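Local coordinates for protein cellobiose 2-epimerase (Spirochaeta thermophila DSM 6192, PDB 5ZIG) that probably catalyses the reversible epimerization of cellobiose to 4-O-beta-D-glucopyranosyl-D-mannose, as a member of the N-acylglucosamine 2-epimerase family, at residues L7-T10 and L11-I14; L195-L198 and E199-T203; T258-L261 and T262-V265. One frame throughout, in Å; residues are numbered along the deposited sequence.

Contact 1: L7-T10 and L11-I14; sequences LRPT and LRQI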
loop_
_atom_site.group_PDB
_atom_site.type_symbol
_atom_site.label_atom_id
_atom_site.label_comp_id
_atom_site.label_asym_id
_atom_site.label_seq_id
_atom_site.Cartn_x
_atom_site.Cartn_y
_atom_site.Cartn_z
ATOM N N LEU A 7 -19.191 21.312 5.549
ATOM C CA LEU A 7 -18.049 20.416 5.518
ATOM C C LEU A 7 -16.733 21.151 5.731
ATOM O O LEU A 7 -15.725 20.506 6.065
ATOM C CB LEU A 7 -18.025 19.649 4.191
ATOM C CG LEU A 7 -18.753 18.302 4.273
ATOM C CD1 LEU A 7 -18.960 17.681 2.882
ATOM C CD2 LEU A 7 -17.985 17.344 5.197
ATOM N N ARG A 8 -16.727 22.484 5.585
ATOM C CA ARG A 8 -15.450 23.194 5.572
ATOM C C ARG A 8 -14.761 23.183 6.932
ATOM O O ARG A 8 -13.572 22.823 6.993
ATOM C CB ARG A 8 -15.636 24.611 5.016
ATOM C CG ARG A 8 -15.320 24.667 3.541
ATOM C CD ARG A 8 -15.341 26.055 2.950
ATOM N NE ARG A 8 -15.011 25.963 1.538
ATOM C CZ ARG A 8 -13.791 26.140 1.042
ATOM N NH1 ARG A 8 -12.774 26.428 1.848
ATOM N NH2 ARG A 8 -13.591 26.038 -0.266
ATOM N N PRO A 9 -15.417 23.526 8.047
ATOM C CA PRO A 9 -14.710 23.394 9.334
ATOM C C PRO A 9 -14.344 21.949 9.681
ATOM O O PRO A 9 -13.300 21.727 10.303
ATOM C CB PRO A 9 -15.688 24.021 10.349
ATOM C CG PRO A 9 -16.999 24.115 9.651
ATOM C CD PRO A 9 -16.731 24.177 8.194
ATOM N N THR A 10 -15.161 20.963 9.294
ATOM C CA THR A 10 -14.810 19.562 9.523
ATOM C C THR A 10 -13.526 19.180 8.783
ATOM O O THR A 10 -12.652 18.502 9.342
ATOM C CB THR A 10 -15.959 18.656 9.074
ATOM O OG1 THR A 10 -17.212 19.295 9.357
ATOM C CG2 THR A 10 -15.905 17.302 9.776
ATOM N N LEU A 11 -13.396 19.607 7.521
ATOM C CA LEU A 11 -12.209 19.259 6.749
ATOM C C LEU A 11 -10.966 19.927 7.324
ATOM O O LEU A 11 -9.906 19.298 7.414
ATOM C CB LEU A 11 -12.403 19.644 5.278
ATOM C CG LEU A 11 -13.470 18.851 4.519
ATOM C CD1 LEU A 11 -13.655 19.402 3.099
ATOM C CD2 LEU A 11 -13.124 17.359 4.471
ATOM N N ARG A 12 -11.078 21.200 7.720
ATOM C CA ARG A 12 -9.948 21.886 8.346
ATOM C C ARG A 12 -9.525 21.174 9.619
ATOM O O ARG A 12 -8.332 21.087 9.932
ATOM C CB ARG A 12 -10.312 23.333 8.691
ATOM C CG ARG A 12 -10.749 24.209 7.522
ATOM C CD ARG A 12 -10.558 25.677 7.886
ATOM N NE ARG A 12 -11.519 26.061 8.922
ATOM C CZ ARG A 12 -12.724 26.534 8.652
ATOM N NH1 ARG A 12 -13.109 26.673 7.384
ATOM N NH2 ARG A 12 -13.546 26.871 9.640
ATOM N N GLN A 13 -10.500 20.693 10.384
ATOM C CA GLN A 13 -10.186 19.938 11.584
ATOM C C GLN A 13 -9.397 18.670 11.235
ATOM O O GLN A 13 -8.327 18.413 11.806
ATOM C CB GLN A 13 -11.484 19.627 12.336
ATOM C CG GLN A 13 -11.333 18.879 13.667
ATOM C CD GLN A 13 -10.268 19.472 14.560
ATOM O OE1 GLN A 13 -10.016 20.683 14.536
ATOM N NE2 GLN A 13 -9.630 18.619 15.362
ATOM N N ILE A 14 -9.891 17.893 10.267
ATOM C CA ILE A 14 -9.262 16.612 9.930
ATOM C C ILE A 14 -7.859 16.825 9.374
ATOM O O ILE A 14 -6.918 16.086 9.699
ATOM C CB ILE A 14 -10.152 15.833 8.946
ATOM C CG1 ILE A 14 -11.397 15.375 9.705
ATOM C CG2 ILE A 14 -9.357 14.643 8.260
ATOM C CD1 ILE A 14 -12.533 14.922 8.833
#
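Arg12 folds back along the first turns of helix 7-31 and lays one face of its guanidinium over the backbone of Arg8 and Pro9. NH2 touches the proline ring at CB, 3.6 Å away, while CZ sits 3.8 Å from Pro9 CA. The bend at chi3 (-69°) turns the guanidinium back over the preceding turn. This is packing of a flat cation on backbone and aliphatic carbon; because Arg12 also touches a crystal neighbour, its pose may partly reflect the lattice. Leu7, Leu11 and Ile14 are the buried residues. Leu11 lies on a backbone carbonyl, its CG 3.2 Å from Leu7 O, and Ile14 CD1 makes a separate apolar contact with Thr10 CG2 at 4.2 Å. Beneath these side chains, the amides of residues 11-14 bond to the carbonyls of residues 7-10, from Leu11 N to Leu7 O (2.9 Å) through Ile14 N to Thr10 O (3.0 Å). Farther out, Leu11 and Ile14 pack on helix 384-402, Leu7 and Ile14 on helix 336-352, and Arg8 NH1 bonds to Leu401 O. The chemistry is thus that of an amphipathic stretch of helix, apolar toward the protein, polar and partly cationic on the outer side.

Contact 2: L195-L198 and E199-T203; sequences LHIL and EAYST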
loop_
_atom_site.group_PDB
_atom_site.type_symbol
_atom_site.label_atom_id
_atom_site.label_comp_id
_atom_site.label_asym_id
_atom_site.label_seq_id
_atom_site.Cartn_x
_atom_site.Cartn_y
_atom_site.Cartn_z
ATOM N N LEU A 195 -1.711 -5.419 -7.957
ATOM C CA LEU A 195 -2.034 -4.052 -7.554
ATOM C C LEU A 195 -0.785 -3.320 -7.104
ATOM O O LEU A 195 -0.603 -2.132 -7.389
ATOM C CB LEU A 195 -3.080 -4.053 -6.434
ATOM C CG LEU A 195 -3.473 -2.681 -5.856
ATOM C CD1 LEU A 195 -4.239 -1.938 -6.916
ATOM C CD2 LEU A 195 -4.338 -2.776 -4.601
ATOM N N HIS A 196 0.104 -3.987 -6.382
ATOM C CA HIS A 196 1.237 -3.224 -5.884
ATOM C C HIS A 196 2.327 -3.061 -6.926
ATOM O O HIS A 196 3.158 -2.153 -6.802
ATOM C CB HIS A 196 1.726 -3.845 -4.575
ATOM C CG HIS A 196 0.789 -3.562 -3.440
ATOM N ND1 HIS A 196 0.825 -2.378 -2.730
ATOM C CD2 HIS A 196 -0.252 -4.270 -2.939
ATOM C CE1 HIS A 196 -0.125 -2.391 -1.812
ATOM N NE2 HIS A 196 -0.801 -3.521 -1.927
ATOM N N ILE A 197 2.305 -3.868 -7.979
ATOM C CA ILE A 197 3.195 -3.580 -9.095
ATOM C C ILE A 197 2.726 -2.328 -9.819
ATOM O O ILE A 197 3.519 -1.432 -10.139
ATOM C CB ILE A 197 3.289 -4.781 -10.046
ATOM C CG1 ILE A 197 4.119 -5.891 -9.402
ATOM C CG2 ILE A 197 3.944 -4.342 -11.351
ATOM C CD1 ILE A 197 3.699 -7.293 -9.836
ATOM N N LEU A 198 1.424 -2.239 -10.077
ATOM C CA LEU A 198 0.867 -0.996 -10.592
ATOM C C LEU A 198 1.283 0.177 -9.712
ATOM O O LEU A 198 1.760 1.208 -10.205
ATOM C CB LEU A 198 -0.655 -1.118 -10.678
ATOM C CG LEU A 198 -1.392 0.157 -11.058
ATOM C CD1 LEU A 198 -1.221 0.480 -12.536
ATOM C CD2 LEU A 198 -2.874 0.066 -10.683
ATOM N N GLU A 199 1.169 0.001 -8.390
ATOM C CA GLU A 199 1.457 1.087 -7.457
ATOM C C GLU A 199 2.889 1.571 -7.606
ATOM O O GLU A 199 3.147 2.784 -7.711
ATOM C CB GLU A 199 1.174 0.618 -6.027
ATOM C CG GLU A 199 1.754 1.479 -4.920
ATOM C CD GLU A 199 1.641 0.801 -3.560
ATOM O OE1 GLU A 199 2.314 -0.230 -3.324
ATOM O OE2 GLU A 199 0.850 1.278 -2.732
ATOM N N ALA A 200 3.833 0.627 -7.643
ATOM C CA ALA A 200 5.235 0.951 -7.878
ATOM C C ALA A 200 5.422 1.693 -9.190
ATOM O O ALA A 200 6.181 2.665 -9.259
ATOM C CB ALA A 200 6.072 -0.340 -7.884
ATOM N N TYR A 201 4.770 1.221 -10.254
ATOM C CA TYR A 201 5.065 1.733 -11.592
ATOM C C TYR A 201 4.545 3.151 -11.767
ATOM O O TYR A 201 5.240 3.993 -12.345
ATOM C CB TYR A 201 4.480 0.811 -12.657
ATOM C CG TYR A 201 5.259 -0.481 -12.846
ATOM C CD1 TYR A 201 6.311 -0.816 -11.996
ATOM C CD2 TYR A 201 4.955 -1.352 -13.876
ATOM C CE1 TYR A 201 7.031 -1.998 -12.165
ATOM C CE2 TYR A 201 5.673 -2.565 -14.055
ATOM C CZ TYR A 201 6.712 -2.866 -13.199
ATOM O OH TYR A 201 7.444 -4.039 -13.366
ATOM N N SER A 202 3.327 3.431 -11.287
ATOM C CA SER A 202 2.837 4.815 -11.275
ATOM C C SER A 202 3.890 5.763 -10.713
ATOM O O SER A 202 4.177 6.813 -11.301
ATOM C CB SER A 202 1.535 4.930 -10.474
ATOM O OG SER A 202 0.451 4.285 -11.134
ATOM N N THR A 203 4.516 5.379 -9.599
ATOM C CA THR A 203 5.509 6.228 -8.945
ATOM C C THR A 203 6.839 6.237 -9.710
ATOM O O THR A 203 7.491 7.285 -9.807
ATOM C CB THR A 203 5.681 5.769 -7.478
ATOM O OG1 THR A 203 4.529 6.161 -6.720
ATOM C CG2 THR A 203 6.925 6.376 -6.816
HETATM O O HOH W 1 4.697 -1.246 -4.571
#
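From Leu195 to Ser202 the backbone is regular alpha-helix, with the amides of residues 199-202 bonded to the carbonyls four residues earlier, as in Ser202 N to Leu198 O at 2.9 Å. Two side-chain pairs lie along this frame. The first is a buried His-carboxylate hydrogen bond on an inner helix of the (alpha/alpha)6 barrel: His196 ND1 donates to Glu199 OE1 over 2.7 Å, nearly straight at 169°. The oxygen lies at the edge of the imidazole, in its plane, yet the carboxylate is approached from above its own plane, the two planes being turned 64° against each other. With CG anti to its backbone N (chi1 165°) and the chain extended beyond it, Glu199 runs back alongside the histidine one turn earlier. A water donates to both Glu199 OE1 and His196 O, at 2.9 Å each, so OE1 takes two bonds and is tied to its own helix. Glu199 OE2 is held by a salt bridge from Arg388 and a hydrogen bond with Tyr384; a bound ethanediol nearby may mark a pocket. The second pair is a CH-pi contact: Ile197 CG2 stands over one face of the Tyr201 ring, 3.8 Å from its centroid and displaced toward the CZ side, while Tyr201 OH bonds to Glu153. Around helix 191-208, Phe124 of helix 119-136 stacks on His196, Ile197 and Tyr201 turn to helix 211-228 and to Tyr164 of a loop, and Leu198 and Ser202 meet helix 251-269.

Contact 3: T258-L261 and T262-V265; sequences TWLL and TESV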
loop_
_atom_site.group_PDB
_atom_site.type_symbol
_atom_site.label_atom_id
_atom_site.label_comp_id
_atom_site.label_asym_id
_atom_site.label_seq_id
_atom_site.Cartn_x
_atom_site.Cartn_y
_atom_site.Cartn_z
ATOM N N THR A 258 -9.386 1.551 -6.158
ATOM C CA THR A 258 -10.039 2.656 -6.856
ATOM C C THR A 258 -9.127 3.870 -6.939
ATOM O O THR A 258 -9.008 4.486 -8.003
ATOM C CB THR A 258 -11.357 3.031 -6.182
ATOM O OG1 THR A 258 -11.085 3.524 -4.873
ATOM C CG2 THR A 258 -12.287 1.824 -6.105
ATOM N N TRP A 259 -8.427 4.205 -5.852
ATOM C CA TRP A 259 -7.615 5.399 -5.965
ATOM C C TRP A 259 -6.253 5.129 -6.585
ATOM O O TRP A 259 -5.761 5.982 -7.331
ATOM C CB TRP A 259 -7.500 6.128 -4.631
ATOM C CG TRP A 259 -6.677 5.545 -3.536
ATOM C CD1 TRP A 259 -7.089 4.650 -2.584
ATOM C CD2 TRP A 259 -5.337 5.907 -3.195
ATOM N NE1 TRP A 259 -6.073 4.412 -1.697
ATOM C CE2 TRP A 259 -4.990 5.180 -2.045
ATOM C CE3 TRP A 259 -4.401 6.797 -3.746
ATOM C CZ2 TRP A 259 -3.731 5.279 -1.452
ATOM C CZ3 TRP A 259 -3.168 6.909 -3.152
ATOM C CH2 TRP A 259 -2.836 6.145 -2.018
ATOM N N LEU A 260 -5.628 3.968 -6.314
ATOM C CA LEU A 260 -4.408 3.601 -7.044
ATOM C C LEU A 260 -4.675 3.500 -8.542
ATOM O O LEU A 260 -3.854 3.937 -9.356
ATOM C CB LEU A 260 -3.817 2.291 -6.518
ATOM C CG LEU A 260 -3.033 2.466 -5.216
ATOM C CD1 LEU A 260 -2.599 1.133 -4.659
ATOM C CD2 LEU A 260 -1.847 3.390 -5.454
ATOM N N LEU A 261 -5.820 2.932 -8.922
ATOM C CA LEU A 261 -6.166 2.865 -10.335
ATOM C C LEU A 261 -6.330 4.269 -10.903
ATOM O O LEU A 261 -5.833 4.570 -11.998
ATOM C CB LEU A 261 -7.444 2.058 -10.537
ATOM C CG LEU A 261 -7.387 0.545 -10.770
ATOM C CD1 LEU A 261 -6.567 -0.172 -9.743
ATOM C CD2 LEU A 261 -8.803 0.011 -10.775
ATOM N N THR A 262 -7.022 5.143 -10.161
ATOM C CA THR A 262 -7.171 6.540 -10.554
ATOM C C THR A 262 -5.819 7.205 -10.786
ATOM O O THR A 262 -5.616 7.852 -11.816
ATOM C CB THR A 262 -7.984 7.321 -9.493
ATOM O OG1 THR A 262 -9.361 6.885 -9.483
ATOM C CG2 THR A 262 -7.903 8.805 -9.763
ATOM N N GLU A 263 -4.863 7.011 -9.865
ATOM C CA GLU A 263 -3.548 7.635 -10.051
ATOM C C GLU A 263 -2.918 7.246 -11.387
ATOM O O GLU A 263 -2.387 8.096 -12.109
ATOM C CB GLU A 263 -2.595 7.242 -8.927
ATOM C CG GLU A 263 -1.335 8.044 -8.918
ATOM C CD GLU A 263 -0.231 7.379 -8.134
ATOM O OE1 GLU A 263 -0.327 6.171 -7.841
ATOM O OE2 GLU A 263 0.729 8.086 -7.784
ATOM N N SER A 264 -2.964 5.955 -11.723
ATOM C CA SER A 264 -2.295 5.492 -12.936
ATOM C C SER A 264 -2.973 6.030 -14.196
ATOM O O SER A 264 -2.294 6.465 -15.139
ATOM C CB SER A 264 -2.245 3.965 -12.951
ATOM O OG SER A 264 -3.545 3.418 -12.860
ATOM N N VAL A 265 -4.313 6.010 -14.234
ATOM C CA VAL A 265 -5.040 6.482 -15.418
ATOM C C VAL A 265 -4.977 8.006 -15.524
ATOM O O VAL A 265 -5.028 8.567 -16.632
ATOM C CB VAL A 265 -6.486 5.946 -15.419
ATOM C CG1 VAL A 265 -7.333 6.542 -16.588
ATOM C CG2 VAL A 265 -6.493 4.452 -15.539
HETATM O O HOH W 2 -0.768 3.603 -8.715
#
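The carboxylate of Glu263 runs beside Leu260, whose CD2 lies 4.0 Å from OE1, and a water bridges that same oxygen (2.7 Å) to Leu260 O (3.2 Å). Helix 251-269, which carries both residues, is one of the inner helices of the (alpha/alpha)6 barrel typical of this family. OE2 of Glu263 turns instead to a salt bridge with Arg206, and a bound ethanediol, probably from the crystallisation liquor, lies near this side chain. The other flat group, the Trp259 indole, takes its partners from other helices: its NE1 bonds to Glu320, and its ring packs among side chains of helices 315-332 and 384-402, including Val323 and Arg388. The buried hydroxyls of Thr262 and Ser264 find acceptors on their own helix. Thr262 OG1, anti to its carbonyl carbon (chi1 -69°), donates to Thr258 O over 2.8 Å, while Thr262 N reaches the same oxygen from the opposite face of the carbonyl plane at 3.0 Å; Asn327 ND2 in turn bonds to OG1. Leu261 O also accepts two bonds, from Val265 N at 3.1 Å and from Ser264 OG at 2.7 Å. The serine hydroxyl sits between its backbone N and carbonyl carbon (chi1 57°), and it meets the Leu261 oxygen well off the carbonyl axis, with a C=O...OG angle of only 121°.

All three contacts are short pieces, about two turns long, of alpha-helices, in series along the chain: contact 1 on helix 7-31, contact 2 on helix 191-208 and contact 3 on helix 251-269. Contacts 2 and 3 have centres about 10 Å apart and touch directly: Ser202 OG meets Ser264 CB at 3.3 Å, and Leu198 CD2 meets Leu261 CD1 at 3.8 Å. The centre of contact 1 is about 31 Å from that of contact 2 and 25 Å from that of contact 3. Helix 384-402 of the inner ring is packed by outer helix 7-31 at one place and supplies Arg388 to contacts 2 and 3 at another; contact 1 is thus peripheral packing, while contacts 2 and 3 lie in the barrel's inner ring.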